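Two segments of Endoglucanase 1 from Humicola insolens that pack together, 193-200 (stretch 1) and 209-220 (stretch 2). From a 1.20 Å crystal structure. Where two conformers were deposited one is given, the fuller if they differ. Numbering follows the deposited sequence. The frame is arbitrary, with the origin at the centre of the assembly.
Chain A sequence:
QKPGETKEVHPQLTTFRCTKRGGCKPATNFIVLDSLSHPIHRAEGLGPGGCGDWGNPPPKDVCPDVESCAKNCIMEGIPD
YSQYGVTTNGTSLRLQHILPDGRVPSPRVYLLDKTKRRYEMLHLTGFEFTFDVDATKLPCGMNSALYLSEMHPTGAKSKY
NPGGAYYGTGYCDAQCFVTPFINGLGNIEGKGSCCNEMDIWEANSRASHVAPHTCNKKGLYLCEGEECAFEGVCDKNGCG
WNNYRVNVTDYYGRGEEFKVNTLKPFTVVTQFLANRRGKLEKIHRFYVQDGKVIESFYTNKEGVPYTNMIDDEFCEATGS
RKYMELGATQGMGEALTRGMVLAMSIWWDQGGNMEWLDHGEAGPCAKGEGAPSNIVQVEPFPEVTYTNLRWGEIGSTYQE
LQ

Stretch 1 (193-200) SCCNEMDI
Stretch 2, residues 209-220: HVAPHTCNKKGL

The contact is built on an antiparallel ladder. Strand 197-199 runs against strand 209-213, their N-to-C directions 169° apart and their axes 4.6 Å apart at closest approach. Register is fixed by three pairs: Glu197 with His213 (CA to CA 5.2 Å), Met198 with Pro212 (4.4 Å) and Asp199 with Ala211 (5.0 Å). The strand residues keep extended phi/psi, for example -146/124 at Glu197, -85/88 at Asp199, -158/121 at Ala211 and -75/145 at Pro212; Ile200 then turns the corner at -56/-50.

Backbone hydrogen bonds come in two reciprocal sets. Glu197 N donates to His213 O (3.1 Å) and His213 N to Glu197 O (2.8 Å); Asp199 N donates to Ala211 O and Ala211 N to Asp199 O, both 2.9 Å. Proline, lacking an amide hydrogen, fits the non-hydrogen-bonded site between them at no cost to the ladder.

Side chains alternate between faces. On one, Met198 (t, p, then chi3 -147°) meets apolar neighbours: SD lies 3.7 Å from Pro212 CB and CE 3.8 Å from Val210 CG1. The other carries Glu197 (t, t), Asp199 (m), Ala211 and His213 (m, chi2 -115°). Here Asp199 OD2 sits 2.9 Å from His213 NE2, at an angle too poor for a hydrogen bond, while Glu197 OE2 and Asp199 OD1 are 2.5 Å apart, so one acid probably holds a proton.

Beyond the ladder, Asn196 (m, chi2 -83°) takes over with its amide: OD1 accepts from Cys215 N at 3.0 Å, and ND2 lies 2.9 Å from Lys217 O. One water accepts from Asn196 N (2.6 Å) and Asn196 ND2 (2.5 Å) and has Gly219 O in reach at 3.1 Å, which places it between the two loops. Cys215 SG (m) packs 3.3 Å from Cys195 C. Gly219, at 68/-159, uses a positive phi that favours glycine; next to it, Leu220 CA makes a CA-H...O contact with Cys194 O at 3.3 Å.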

# COMPACT_ATOMS: atom_id res chain seq x y z
N SER A 193 5.07 -11.51 9.17
CA SER A 193 5.80 -10.25 8.98
C SER A 193 4.86 -9.05 9.29
O SER A 193 4.06 -8.69 8.44
CB SER A 193 6.32 -10.18 7.58
OG SER A 193 7.14 -9.02 7.49
N CYS A 194 4.99 -8.51 10.47
CA CYS A 194 4.00 -7.55 10.97
C CYS A 194 4.57 -6.14 11.04
O CYS A 194 5.71 -5.96 11.53
CB CYS A 194 3.66 -7.90 12.43
SG CYS A 194 3.05 -9.56 12.75
N CYS A 195 3.80 -5.13 10.70
CA CYS A 195 4.15 -3.74 11.06
C CYS A 195 2.95 -2.84 10.90
O CYS A 195 2.00 -3.14 10.15
CB CYS A 195 5.35 -3.19 10.27
SG CYS A 195 5.13 -3.17 8.47
N ASN A 196 3.03 -1.68 11.55
CA ASN A 196 2.10 -0.58 11.38
C ASN A 196 1.96 -0.27 9.88
O ASN A 196 2.94 -0.28 9.13
CB ASN A 196 2.64 0.67 12.09
CG ASN A 196 2.44 0.64 13.59
OD1 ASN A 196 1.35 0.99 14.09
ND2 ASN A 196 3.45 0.36 14.34
N GLU A 197 0.73 0.06 9.50
CA GLU A 197 0.36 0.23 8.10
C GLU A 197 -0.67 1.35 8.01
O GLU A 197 -1.71 1.26 8.63
CB GLU A 197 -0.17 -1.05 7.55
CG GLU A 197 -0.63 -0.99 6.10
CD GLU A 197 -1.37 -2.22 5.61
OE1 GLU A 197 -1.30 -3.26 6.31
OE2 GLU A 197 -1.91 -2.21 4.49
N MET A 198 -0.36 2.38 7.20
CA MET A 198 -1.34 3.46 6.96
C MET A 198 -1.85 3.28 5.52
O MET A 198 -1.13 3.54 4.56
CB MET A 198 -0.71 4.83 7.14
CG MET A 198 -1.59 5.97 6.68
SD MET A 198 -3.11 6.09 7.70
CE MET A 198 -4.28 6.66 6.47
N ASP A 199 -3.10 2.83 5.39
CA ASP A 199 -3.70 2.66 4.05
C ASP A 199 -4.28 3.98 3.62
O ASP A 199 -5.44 4.32 3.88
CB ASP A 199 -4.75 1.54 4.05
CG ASP A 199 -4.13 0.19 4.30
OD1 ASP A 199 -2.95 0.00 3.76
OD2 ASP A 199 -4.70 -0.64 4.94
N ILE A 200 -3.43 4.77 3.00
CA ILE A 200 -3.87 6.06 2.42
C ILE A 200 -5.02 5.82 1.45
O ILE A 200 -6.08 6.46 1.55
CB ILE A 200 -2.69 6.79 1.77
CG1 ILE A 200 -1.63 7.16 2.81
CG2 ILE A 200 -3.15 8.01 1.00
CD1 ILE A 200 -0.36 7.80 2.23
N HIS A 209 -11.63 3.86 0.06
CA HIS A 209 -11.44 3.53 1.48
C HIS A 209 -10.11 4.06 1.95
O HIS A 209 -9.09 3.98 1.26
CB HIS A 209 -11.47 1.97 1.57
CG HIS A 209 -11.24 1.39 2.90
ND1 HIS A 209 -12.28 0.96 3.67
CD2 HIS A 209 -10.09 1.07 3.49
CE1 HIS A 209 -11.70 0.42 4.78
NE2 HIS A 209 -10.36 0.41 4.59
N VAL A 210 -10.10 4.62 3.17
CA VAL A 210 -8.89 5.05 3.87
C VAL A 210 -8.87 4.31 5.21
O VAL A 210 -9.92 4.21 5.86
CB VAL A 210 -8.91 6.58 4.12
CG1 VAL A 210 -7.65 7.03 4.83
CG2 VAL A 210 -9.14 7.36 2.86
N ALA A 211 -7.69 3.82 5.65
CA ALA A 211 -7.68 3.18 6.97
C ALA A 211 -6.30 3.16 7.58
O ALA A 211 -5.40 2.48 7.05
CB ALA A 211 -8.19 1.76 6.94
N PRO A 212 -6.10 3.75 8.76
CA PRO A 212 -4.93 3.45 9.56
C PRO A 212 -5.09 2.07 10.23
O PRO A 212 -6.18 1.71 10.66
CB PRO A 212 -4.92 4.60 10.57
CG PRO A 212 -6.36 4.92 10.78
CD PRO A 212 -6.98 4.74 9.40
N HIS A 213 -3.95 1.37 10.34
CA HIS A 213 -3.88 0.06 11.04
C HIS A 213 -2.71 0.12 12.02
O HIS A 213 -1.54 0.20 11.59
CB HIS A 213 -3.61 -1.11 10.07
CG HIS A 213 -4.67 -1.38 9.08
ND1 HIS A 213 -5.40 -2.56 9.07
CD2 HIS A 213 -5.10 -0.67 7.99
CE1 HIS A 213 -6.25 -2.55 8.03
NE2 HIS A 213 -6.09 -1.42 7.35
N THR A 214 -2.98 0.04 13.29
CA THR A 214 -1.92 0.06 14.33
C THR A 214 -1.41 -1.33 14.62
O THR A 214 -2.12 -2.37 14.52
CB THR A 214 -2.47 0.73 15.59
OG1 THR A 214 -3.69 0.07 15.91
CG2 THR A 214 -2.62 2.20 15.38
N CYS A 215 -0.17 -1.40 15.10
CA CYS A 215 0.39 -2.54 15.80
C CYS A 215 1.04 -2.04 17.06
O CYS A 215 1.49 -0.90 17.09
CB CYS A 215 1.43 -3.26 14.96
SG CYS A 215 0.91 -3.78 13.31
N ASN A 216 1.17 -2.89 18.07
CA ASN A 216 1.85 -2.47 19.32
C ASN A 216 3.36 -2.63 19.24
O ASN A 216 4.00 -2.64 20.30
CB ASN A 216 1.21 -3.18 20.53
CG ASN A 216 1.42 -4.67 20.55
OD1 ASN A 216 2.09 -5.21 19.66
ND2 ASN A 216 0.85 -5.30 21.61
N LYS A 217 3.92 -2.71 18.08
CA LYS A 217 5.34 -2.89 17.81
C LYS A 217 5.87 -1.69 17.03
O LYS A 217 5.11 -1.03 16.31
CB LYS A 217 5.52 -4.16 17.00
CG LYS A 217 5.01 -5.41 17.69
CD LYS A 217 5.80 -5.82 18.89
CE LYS A 217 5.18 -6.95 19.69
NZ LYS A 217 4.13 -6.51 20.65
N LYS A 218 7.18 -1.47 17.13
CA LYS A 218 7.85 -0.47 16.29
C LYS A 218 8.62 -1.17 15.19
O LYS A 218 9.38 -2.11 15.46
CB LYS A 218 8.81 0.36 17.13
CG LYS A 218 8.10 1.17 18.23
CD LYS A 218 9.03 2.09 18.97
CE LYS A 218 8.29 2.88 20.05
NZ LYS A 218 9.19 3.69 20.86
N GLY A 219 8.40 -0.79 13.97
CA GLY A 219 9.00 -1.46 12.83
C GLY A 219 8.50 -2.85 12.61
O GLY A 219 7.44 -3.25 13.08
N LEU A 220 9.29 -3.64 11.90
CA LEU A 220 8.90 -5.01 11.51
C LEU A 220 9.06 -5.90 12.71
O LEU A 220 10.13 -5.98 13.33
CB LEU A 220 9.71 -5.43 10.29
CG LEU A 220 9.27 -6.78 9.67
CD1 LEU A 220 9.75 -6.85 8.23
CD2 LEU A 220 9.78 -8.02 10.41
O HOH W 1 4.97 -1.34 13.24